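Long-range contacts in Cyclo(L-leucyl-L-phenylalanyl) synthase (Streptomyces noursei, PDB 3OQV), which catalyses the ATP-independent formation of cyclo(L-phenylalanyl-L-leucyl) from aminoacyl-tRNAs, a step in the biosynthesis of the antibacterial albonoursin: residues N40-Q45 with Y202-P207; N47-L52 with R101-S106; V65-H70 with R117-L122. One frame throughout, in Å; residues are numbered along the deposited sequence.

Interaction 1. Residues N40-Q45 with Y202-P207; sequences NSYFSQ and YHIDTP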
loop_
_atom_site.group_PDB
_atom_site.type_symbol
_atom_site.label_atom_id
_atom_site.label_comp_id
_atom_site.label_asym_id
_atom_site.label_seq_id
_atom_site.Cartn_x
_atom_site.Cartn_y
_atom_site.Cartn_z
ATOM N N ASN A 40 2.474 -8.696 -1.486
ATOM C CA ASN A 40 1.300 -8.917 -2.343
ATOM C C ASN A 40 1.655 -9.627 -3.653
ATOM O O ASN A 40 2.207 -9.011 -4.565
ATOM C CB ASN A 40 0.616 -7.580 -2.647
ATOM C CG ASN A 40 -0.575 -7.725 -3.580
ATOM O OD1 ASN A 40 -0.875 -8.822 -4.059
ATOM N ND2 ASN A 40 -1.261 -6.611 -3.847
ATOM N N SER A 41 1.375 -10.926 -3.736
ATOM C CA SER A 41 1.945 -11.732 -4.814
ATOM C C SER A 41 1.232 -11.481 -6.146
ATOM O O SER A 41 1.671 -11.950 -7.197
ATOM C CB SER A 41 1.942 -13.221 -4.459
ATOM O OG SER A 41 0.629 -13.694 -4.233
ATOM N N TYR A 42 0.164 -10.690 -6.103
ATOM C CA TYR A 42 -0.430 -10.139 -7.309
ATOM C C TYR A 42 0.617 -9.478 -8.190
ATOM O O TYR A 42 0.535 -9.543 -9.416
ATOM C CB TYR A 42 -1.511 -9.128 -6.950
ATOM C CG TYR A 42 -2.902 -9.708 -6.965
ATOM C CD1 TYR A 42 -3.514 -10.132 -5.788
ATOM C CD2 TYR A 42 -3.613 -9.824 -8.156
ATOM C CE1 TYR A 42 -4.803 -10.654 -5.799
ATOM C CE2 TYR A 42 -4.898 -10.344 -8.177
ATOM C CZ TYR A 42 -5.485 -10.759 -6.999
ATOM O OH TYR A 42 -6.755 -11.282 -7.022
ATOM N N PHE A 43 1.595 -8.832 -7.559
ATOM C CA PHE A 43 2.548 -7.979 -8.273
ATOM C C PHE A 43 3.762 -8.758 -8.786
ATOM O O PHE A 43 4.908 -8.489 -8.415
ATOM C CB PHE A 43 2.961 -6.770 -7.418
ATOM C CG PHE A 43 1.927 -5.670 -7.392
ATOM C CD1 PHE A 43 1.748 -4.843 -8.489
ATOM C CD2 PHE A 43 1.082 -5.523 -6.307
ATOM C CE1 PHE A 43 0.771 -3.838 -8.476
ATOM C CE2 PHE A 43 0.100 -4.545 -6.290
ATOM C CZ PHE A 43 -0.049 -3.692 -7.373
ATOM N N SER A 44 3.486 -9.737 -9.642
ATOM C CA SER A 44 4.442 -10.187 -10.647
ATOM C C SER A 44 4.743 -9.090 -11.665
ATOM O O SER A 44 3.976 -8.133 -11.818
ATOM C CB SER A 44 3.894 -11.416 -11.370
ATOM O OG SER A 44 2.726 -11.092 -12.108
ATOM N N GLN A 45 5.821 -9.270 -12.420
ATOM C CA GLN A 45 6.098 -8.373 -13.532
ATOM C C GLN A 45 4.926 -8.310 -14.506
ATOM O O GLN A 45 4.495 -7.221 -14.892
ATOM C CB GLN A 45 7.375 -8.764 -14.271
ATOM C CG GLN A 45 7.775 -7.739 -15.325
ATOM C CD GLN A 45 9.177 -7.956 -15.841
ATOM O OE1 GLN A 45 10.002 -8.594 -15.183
ATOM N NE2 GLN A 45 9.449 -7.457 -17.044
ATOM N N TYR A 202 -6.774 -1.486 -5.936
ATOM C CA TYR A 202 -6.520 -2.605 -5.037
ATOM C C TYR A 202 -6.956 -3.931 -5.671
ATOM O O TYR A 202 -7.876 -3.968 -6.485
ATOM C CB TYR A 202 -7.208 -2.390 -3.689
ATOM C CG TYR A 202 -8.725 -2.464 -3.755
ATOM C CD1 TYR A 202 -9.393 -3.651 -3.472
ATOM C CD2 TYR A 202 -9.485 -1.334 -4.063
ATOM C CE1 TYR A 202 -10.784 -3.734 -3.527
ATOM C CE2 TYR A 202 -10.893 -1.399 -4.128
ATOM C CZ TYR A 202 -11.524 -2.605 -3.841
ATOM O OH TYR A 202 -12.886 -2.716 -3.923
ATOM N N HIS A 203 -6.307 -5.015 -5.264
ATOM C CA HIS A 203 -6.733 -6.368 -5.643
ATOM C C HIS A 203 -7.601 -6.981 -4.544
ATOM O O HIS A 203 -7.506 -6.577 -3.385
ATOM C CB HIS A 203 -5.496 -7.235 -5.903
ATOM C CG HIS A 203 -4.608 -6.701 -6.989
ATOM N ND1 HIS A 203 -3.549 -5.854 -6.738
ATOM C CD2 HIS A 203 -4.632 -6.883 -8.331
ATOM C CE1 HIS A 203 -2.951 -5.547 -7.877
ATOM N NE2 HIS A 203 -3.583 -6.166 -8.858
ATOM N N ILE A 204 -8.486 -7.903 -4.913
ATOM C CA ILE A 204 -9.329 -8.590 -3.927
ATOM C C ILE A 204 -8.478 -9.368 -2.936
ATOM O O ILE A 204 -7.378 -9.809 -3.261
ATOM C CB ILE A 204 -10.364 -9.558 -4.583
ATOM C CG1 ILE A 204 -9.669 -10.796 -5.160
ATOM C CG2 ILE A 204 -11.200 -8.838 -5.648
ATOM C CD1 ILE A 204 -10.616 -11.809 -5.798
ATOM N N ASP A 205 -8.995 -9.543 -1.727
ATOM C CA ASP A 205 -8.385 -10.451 -0.763
ATOM C C ASP A 205 -7.126 -9.845 -0.148
ATOM O O ASP A 205 -6.351 -10.543 0.505
ATOM C CB ASP A 205 -8.042 -11.797 -1.420
ATOM C CG ASP A 205 -9.281 -12.612 -1.775
ATOM O OD1 ASP A 205 -10.380 -12.268 -1.289
ATOM O OD2 ASP A 205 -9.158 -13.587 -2.555
ATOM N N THR A 206 -6.907 -8.554 -0.366
ATOM C CA THR A 206 -5.770 -7.893 0.263
ATOM C C THR A 206 -6.196 -7.135 1.515
ATOM O O THR A 206 -7.390 -6.894 1.719
ATOM C CB THR A 206 -5.029 -6.956 -0.721
ATOM O OG1 THR A 206 -5.935 -5.967 -1.226
ATOM C CG2 THR A 206 -4.474 -7.754 -1.884
ATOM N N PRO A 207 -5.227 -6.785 2.378
ATOM C CA PRO A 207 -5.599 -6.228 3.674
ATOM C C PRO A 207 -6.461 -4.954 3.617
ATOM O O PRO A 207 -7.275 -4.733 4.510
ATOM C CB PRO A 207 -4.246 -5.944 4.326
ATOM C CG PRO A 207 -3.376 -7.070 3.806
ATOM C CD PRO A 207 -3.814 -7.222 2.354
HETATM O O HOH W 1 -8.446 -8.571 -7.739
#
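N40 meets H203 and T206 through its amide nitrogen. ND2 of N40 lies 3.8 Å from ND1 of H203, with the amide plane nearly perpendicular to the imidazole. With CG anti to its backbone N (chi1 178°), the amide is carried toward the 202-207 loop, where ND2 also touches the methyl CG2 of T206. OD1 of N40 accepts from the backbone N of Y42 at 3.0 Å, closing an Asx turn, with the donor above the carbonyl plane.

Y42 and H203 carry most of the contact. The Y42 ring forms an offset stack with the H203 imidazole, centroids 4.1 Å apart and planes 20° apart. The two side chains run past each other in opposite directions. CB of H203 sits over the centre of the Y42 ring, and CB of Y42 sits over the imidazole face. At the far end, OH of Y42 packs 3.5 Å from CG1 of I204. A water between OH of Y42 and N of I204 bridges the loops. An alanine in place of this tyrosine would keep CB over the imidazole but would probably leave H203 without its stack and the water without its hydroxyl partner.

F43 meets the same imidazole in an offset edge-to-face pair. The edge of H203 is turned toward the F43 face, with CE1 of H203 3.5 Å from CZ of F43.

These two loops follow strands 29-37 and 198-202, neighbours in the parallel sheet. They lie at the C-terminal strand ends, where Rossmann-type folds place their active sites; here N40 adjoins S37, the inferred nucleophile.

Interaction 2. Residues N47-L52 with R101-S106; sequences NTVMLL and RRSLES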
loop_
_atom_site.group_PDB
_atom_site.type_symbol
_atom_site.label_atom_id
_atom_site.label_comp_id
_atom_site.label_asym_id
_atom_site.label_seq_id
_atom_site.Cartn_x
_atom_site.Cartn_y
_atom_site.Cartn_z
ATOM N N ASN A 47 1.744 -8.872 -14.091
ATOM C CA ASN A 47 0.592 -8.160 -13.550
ATOM C C ASN A 47 0.861 -6.676 -13.329
ATOM O O ASN A 47 -0.040 -5.845 -13.482
ATOM C CB ASN A 47 0.104 -8.814 -12.256
ATOM C CG ASN A 47 -0.708 -10.075 -12.512
ATOM O OD1 ASN A 47 -1.202 -10.295 -13.618
ATOM N ND2 ASN A 47 -0.861 -10.897 -11.486
ATOM N N THR A 48 2.094 -6.350 -12.955
ATOM C CA THR A 48 2.502 -4.961 -12.794
ATOM C C THR A 48 2.399 -4.211 -14.117
ATOM O O THR A 48 1.772 -3.146 -14.191
ATOM C CB THR A 48 3.932 -4.848 -12.226
ATOM O OG1 THR A 48 4.012 -5.588 -11.003
ATOM C CG2 THR A 48 4.280 -3.389 -11.948
ATOM N N VAL A 49 2.926 -4.818 -15.175
ATOM C CA VAL A 49 2.917 -4.187 -16.488
ATOM C C VAL A 49 1.500 -3.875 -16.961
ATOM O O VAL A 49 1.220 -2.756 -17.396
ATOM C CB VAL A 49 3.653 -5.047 -17.534
ATOM C CG1 VAL A 49 3.420 -4.508 -18.933
ATOM C CG2 VAL A 49 5.152 -5.077 -17.225
ATOM N N MET A 50 0.601 -4.850 -16.845
ATOM C CA MET A 50 -0.782 -4.648 -17.277
ATOM C C MET A 50 -1.460 -3.536 -16.476
ATOM O O MET A 50 -2.216 -2.736 -17.027
ATOM C CB MET A 50 -1.584 -5.946 -17.168
ATOM C CG MET A 50 -1.364 -6.915 -18.329
ATOM S SD MET A 50 -2.920 -7.545 -18.998
ATOM C CE MET A 50 -3.742 -8.089 -17.490
ATOM N N LEU A 51 -1.193 -3.499 -15.176
ATOM C CA LEU A 51 -1.780 -2.490 -14.309
ATOM C C LEU A 51 -1.250 -1.087 -14.621
ATOM O O LEU A 51 -2.018 -0.121 -14.684
ATOM C CB LEU A 51 -1.544 -2.844 -12.838
ATOM C CG LEU A 51 -2.070 -1.834 -11.816
ATOM C CD1 LEU A 51 -3.544 -1.491 -12.073
ATOM C CD2 LEU A 51 -1.854 -2.357 -10.396
ATOM N N LEU A 52 0.062 -0.977 -14.798
ATOM C CA LEU A 52 0.676 0.274 -15.227
ATOM C C LEU A 52 0.081 0.787 -16.536
ATOM O O LEU A 52 -0.187 1.985 -16.680
ATOM C CB LEU A 52 2.192 0.113 -15.369
ATOM C CG LEU A 52 2.977 -0.035 -14.067
ATOM C CD1 LEU A 52 4.458 -0.306 -14.342
ATOM C CD2 LEU A 52 2.797 1.215 -13.210
ATOM N N ARG A 101 11.603 -2.024 -11.610
ATOM C CA ARG A 101 12.388 -1.454 -12.698
ATOM C C ARG A 101 12.178 -2.206 -14.008
ATOM O O ARG A 101 11.962 -1.589 -15.050
ATOM C CB ARG A 101 13.878 -1.346 -12.318
ATOM C CG ARG A 101 14.220 0.012 -11.686
ATOM C CD ARG A 101 15.473 0.002 -10.810
ATOM N NE ARG A 101 16.677 0.052 -11.621
ATOM C CZ ARG A 101 17.806 0.686 -11.299
ATOM N NH1 ARG A 101 17.919 1.406 -10.186
ATOM N NH2 ARG A 101 18.829 0.604 -12.126
ATOM N N ARG A 102 12.113 -3.534 -13.941
ATOM C CA ARG A 102 11.825 -4.317 -15.143
ATOM C C ARG A 102 10.435 -4.015 -15.700
ATOM O O ARG A 102 10.234 -3.975 -16.921
ATOM C CB ARG A 102 11.968 -5.816 -14.873
ATOM C CG ARG A 102 13.395 -6.264 -14.606
ATOM C CD ARG A 102 13.557 -7.772 -14.811
ATOM N NE ARG A 102 12.898 -8.570 -13.773
ATOM C CZ ARG A 102 13.438 -8.877 -12.594
ATOM N NH1 ARG A 102 14.651 -8.440 -12.276
ATOM N NH2 ARG A 102 12.772 -9.637 -11.734
ATOM N N SER A 103 9.472 -3.809 -14.810
ATOM C CA SER A 103 8.106 -3.543 -15.244
ATOM C C SER A 103 8.014 -2.201 -15.962
ATOM O O SER A 103 7.378 -2.099 -17.012
ATOM C CB SER A 103 7.136 -3.607 -14.060
ATOM O OG SER A 103 7.033 -4.943 -13.600
ATOM N N LEU A 104 8.717 -1.199 -15.440
ATOM C CA LEU A 104 8.706 0.141 -16.029
ATOM C C LEU A 104 9.413 0.157 -17.384
ATOM O O LEU A 104 9.033 0.904 -18.286
ATOM C CB LEU A 104 9.377 1.147 -15.090
ATOM C CG LEU A 104 8.678 1.444 -13.761
ATOM C CD1 LEU A 104 9.611 2.176 -12.822
ATOM C CD2 LEU A 104 7.401 2.244 -13.979
ATOM N N GLU A 105 10.460 -0.654 -17.507
ATOM C CA GLU A 105 11.121 -0.862 -18.789
ATOM C C GLU A 105 10.161 -1.454 -19.814
ATOM O O GLU A 105 10.187 -1.076 -20.986
ATOM C CB GLU A 105 12.346 -1.765 -18.628
ATOM C CG GLU A 105 13.651 -1.005 -18.433
ATOM C CD GLU A 105 14.877 -1.898 -18.529
ATOM O OE1 GLU A 105 16.005 -1.392 -18.335
ATOM O OE2 GLU A 105 14.713 -3.109 -18.794
ATOM N N SER A 106 9.307 -2.374 -19.373
ATOM C CA SER A 106 8.428 -3.092 -20.293
ATOM C C SER A 106 7.316 -2.188 -20.813
ATOM O O SER A 106 6.683 -2.494 -21.823
ATOM C CB SER A 106 7.817 -4.315 -19.617
ATOM O OG SER A 106 8.797 -5.300 -19.370
HETATM O O HOH W 2 6.629 -5.372 -10.809
#
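T48 and S103 face each other where the two helices come close. The CB and CG2 atoms of T48 lie against the S103 side chain, with OG of S103 3.4 Å from CB of T48. The CA atoms of V49 and S103 are 5.4 Å apart. The small serine side chain probably helps to allow this approach.

V49 fills the next position. Its CG2 methyl packs 3.7 Å from the backbone O of S103 and equally close to CB of S106. That methyl is anti to the carbonyl carbon of V49, which directs it toward the second helix. One turn on from T48, L52 touches L104. CD1 of L52 lies 3.9 Å from CD2 of L104, and the side chains cross at about a right angle.

The short helical segments have axes 8.9 Å apart at closest approach and run at 48° to each other. They belong to helices 45-58 and 82-107, which pack on the parallel sheet of the Rossmann-like fold. L52 and L104 both rest on F114 of strand 114-118, and L52 also reaches I34 of strand 29-37. The leucine pair thus faces the sheet.

A water bridges the two hydroxyls: it donates to OG1 of T48 at 2.6 Å and lies 2.9 Å from OG of S103. OG1 of T48 is also bonded to O of S44, and OG of S103 to O of R99, so each hydroxyl is also tied to a backbone oxygen four residues earlier. OG of S106 donates to O of R102. The backbone N of S106 reaches that oxygen from the opposite face of the carbonyl plane. Beyond the seam, NE of R102 is hydrogen-bonded to OE1 of Q45.

Interaction 3. Residues V65-H70 with R117-L122; sequences VYVDTH and RSLSEL. With PO4 (phosphate ion), chain D.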
loop_
_atom_site.group_PDB
_atom_site.type_symbol
_atom_site.label_atom_id
_atom_site.label_comp_id
_atom_site.label_asym_id
_atom_site.label_seq_id
_atom_site.Cartn_x
_atom_site.Cartn_y
_atom_site.Cartn_z
ATOM N N VAL A 65 3.746 3.468 -5.112
ATOM C CA VAL A 65 4.404 3.506 -3.822
ATOM C C VAL A 65 4.628 2.075 -3.384
ATOM O O VAL A 65 3.688 1.289 -3.276
ATOM C CB VAL A 65 3.580 4.274 -2.779
ATOM C CG1 VAL A 65 4.295 4.308 -1.430
ATOM C CG2 VAL A 65 3.303 5.704 -3.284
ATOM N N TYR A 66 5.889 1.720 -3.178
ATOM C CA TYR A 66 6.185 0.419 -2.621
ATOM C C TYR A 66 6.505 0.507 -1.127
ATOM O O TYR A 66 7.117 1.469 -0.660
ATOM C CB TYR A 66 7.291 -0.277 -3.417
ATOM C CG TYR A 66 8.643 0.383 -3.345
ATOM C CD1 TYR A 66 9.593 -0.054 -2.423
ATOM C CD2 TYR A 66 9.018 1.352 -4.270
ATOM C CE1 TYR A 66 10.855 0.501 -2.371
ATOM C CE2 TYR A 66 10.311 1.906 -4.242
ATOM C CZ TYR A 66 11.214 1.466 -3.284
ATOM O OH TYR A 66 12.487 1.991 -3.212
ATOM N N VAL A 67 5.932 -0.410 -0.363
ATOM C CA VAL A 67 5.923 -0.273 1.091
ATOM C C VAL A 67 7.150 -0.965 1.678
ATOM O O VAL A 67 7.226 -2.192 1.721
ATOM C CB VAL A 67 4.658 -0.879 1.692
ATOM C CG1 VAL A 67 4.615 -0.605 3.198
ATOM C CG2 VAL A 67 3.434 -0.293 1.008
ATOM N N ASP A 68 8.114 -0.163 2.107
ATOM C CA ASP A 68 9.409 -0.666 2.539
ATOM C C ASP A 68 9.560 -0.528 4.052
ATOM O O ASP A 68 10.588 -0.894 4.606
ATOM C CB ASP A 68 10.551 0.051 1.802
ATOM C CG ASP A 68 10.549 1.563 2.021
ATOM O OD1 ASP A 68 9.466 2.163 2.195
ATOM O OD2 ASP A 68 11.645 2.161 1.973
ATOM N N THR A 69 8.497 -0.093 4.723
ATOM C CA THR A 69 8.596 0.355 6.114
ATOM C C THR A 69 8.006 -0.674 7.072
ATOM O O THR A 69 6.963 -1.274 6.782
ATOM C CB THR A 69 7.859 1.694 6.318
ATOM O OG1 THR A 69 6.592 1.645 5.652
ATOM C CG2 THR A 69 8.677 2.835 5.735
ATOM N N HIS A 70 8.660 -0.853 8.220
ATOM C CA HIS A 70 8.096 -1.608 9.347
ATOM C C HIS A 70 8.073 -3.118 9.129
ATOM O O HIS A 70 7.555 -3.858 9.963
ATOM C CB HIS A 70 6.692 -1.099 9.702
ATOM C CG HIS A 70 6.673 0.314 10.208
ATOM N ND1 HIS A 70 7.386 0.715 11.317
ATOM C CD2 HIS A 70 6.084 1.434 9.716
ATOM C CE1 HIS A 70 7.211 2.012 11.508
ATOM N NE2 HIS A 70 6.422 2.471 10.551
ATOM N N ARG A 117 7.931 5.898 -5.787
ATOM C CA ARG A 117 8.680 6.192 -4.571
ATOM C C ARG A 117 8.455 5.086 -3.551
ATOM O O ARG A 117 7.416 4.421 -3.572
ATOM C CB ARG A 117 8.247 7.542 -3.990
ATOM C CG ARG A 117 8.584 8.739 -4.885
ATOM C CD ARG A 117 8.125 10.039 -4.250
ATOM N NE ARG A 117 6.695 10.214 -4.437
ATOM C CZ ARG A 117 6.029 11.322 -4.146
ATOM N NH1 ARG A 117 6.648 12.328 -3.548
ATOM N NH2 ARG A 117 4.716 11.373 -4.349
ATOM N N SER A 118 9.416 4.894 -2.647
ATOM C CA SER A 118 9.188 4.088 -1.449
ATOM C C SER A 118 8.277 4.830 -0.473
ATOM O O SER A 118 8.236 6.057 -0.480
ATOM C CB SER A 118 10.514 3.794 -0.754
ATOM O OG SER A 118 11.113 5.004 -0.312
ATOM N N LEU A 119 7.588 4.096 0.398
ATOM C CA LEU A 119 6.819 4.745 1.470
ATOM C C LEU A 119 7.742 5.556 2.385
ATOM O O LEU A 119 7.419 6.678 2.772
ATOM C CB LEU A 119 6.008 3.728 2.278
ATOM C CG LEU A 119 5.056 4.276 3.361
ATOM C CD1 LEU A 119 4.137 5.387 2.818
ATOM C CD2 LEU A 119 4.205 3.153 3.936
ATOM N N SER A 120 8.929 5.029 2.661
ATOM C CA SER A 120 9.849 5.735 3.538
ATOM C C SER A 120 10.265 7.098 2.984
ATOM O O SER A 120 10.320 8.064 3.731
ATOM C CB SER A 120 11.069 4.865 3.904
ATOM O OG SER A 120 11.930 4.720 2.799
ATOM N N GLU A 121 10.420 7.214 1.664
ATOM C CA GLU A 121 10.716 8.504 1.057
ATOM C C GLU A 121 9.507 9.438 1.163
ATOM O O GLU A 121 9.639 10.625 1.434
ATOM C CB GLU A 121 11.071 8.327 -0.420
ATOM C CG GLU A 121 11.564 9.594 -1.085
ATOM C CD GLU A 121 11.802 9.402 -2.571
ATOM O OE1 GLU A 121 11.975 8.234 -2.989
ATOM O OE2 GLU A 121 11.774 10.413 -3.315
ATOM N N LEU A 122 8.333 8.888 0.893
ATOM C CA LEU A 122 7.097 9.646 0.907
ATOM C C LEU A 122 6.844 10.202 2.314
ATOM O O LEU A 122 6.321 11.323 2.488
ATOM C CB LEU A 122 5.968 8.708 0.492
ATOM C CG LEU A 122 4.587 9.319 0.321
ATOM C CD1 LEU A 122 4.626 10.464 -0.669
ATOM C CD2 LEU A 122 3.630 8.236 -0.168
HETATM P P PO4 D . 6.866 5.855 11.271
HETATM O O1 PO4 D . 6.179 5.070 10.170
HETATM O O2 PO4 D . 6.119 5.607 12.562
HETATM O O3 PO4 D . 8.308 5.422 11.404
HETATM O O4 PO4 D . 6.842 7.325 10.932
#
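D68 grips S120 with both carboxylate oxygens. OD1 of D68 accepts from N of S120 at 3.0 Å, and OD2 of D68 accepts from OG of S120 at 2.7 Å. Both use their syn lone pairs. CG of D68 lies between its backbone N and carbonyl carbon (chi1 59°), which turns the carboxylate toward the first turn of helix 119-122. The negative charge there probably interacts favourably with the helix N-terminus.

OG of S118, the N-cap, accepts from N of E121 at 3.0 Å. Between the strands, N of Y66 donates to O of R117 at 3.1 Å. O of Y66 accepts from N of L119, at the start of the helix, at 2.9 Å. The Y66 ring lies with one face against CA and CB of S118, while its OH is bonded to NE of R97. NH2 of R117 forms a salt bridge with D63.

On the face carrying V65, its CG2 meets CD2 of L122. V67 CG1 meets L119 CD2 at 3.9 Å. NE2 of H70 donates at 2.6 Å to O1 of a phosphate ion, probably from the crystallisation liquor; NE2 of Q123 is also hydrogen-bonded to this ion. ND1 of H70 bonds E73.

Strands 59-67 and 114-118 are parallel neighbours at one side of the Rossmann-fold sheet. The C-terminal end of strand 59-67 borders the pocket, where V67 touches the bound dithiane diol.

Interactions 1 and 2 touch, their centres 14 Å apart. The 40-45 loop leads into helix 45-58: O of Y42 lies 2.8 Å from ND2 of N47, probably a hydrogen bond, and CD1 of F43 packs on OG1 of T48. Interaction 3 stands apart, about 7 Å from interaction 1 and about 8 Å from interaction 2 at the nearest atoms. V67 of interaction 3 touches the dithiane diol, and the side chain of T206 of interaction 1 is about 5 Å from it. The side chain of V67 is also about 3 Å from that of E182, a possible catalytic residue. Interaction 2 is more remote: the side chain of T48 is about 12 Å from the ligand.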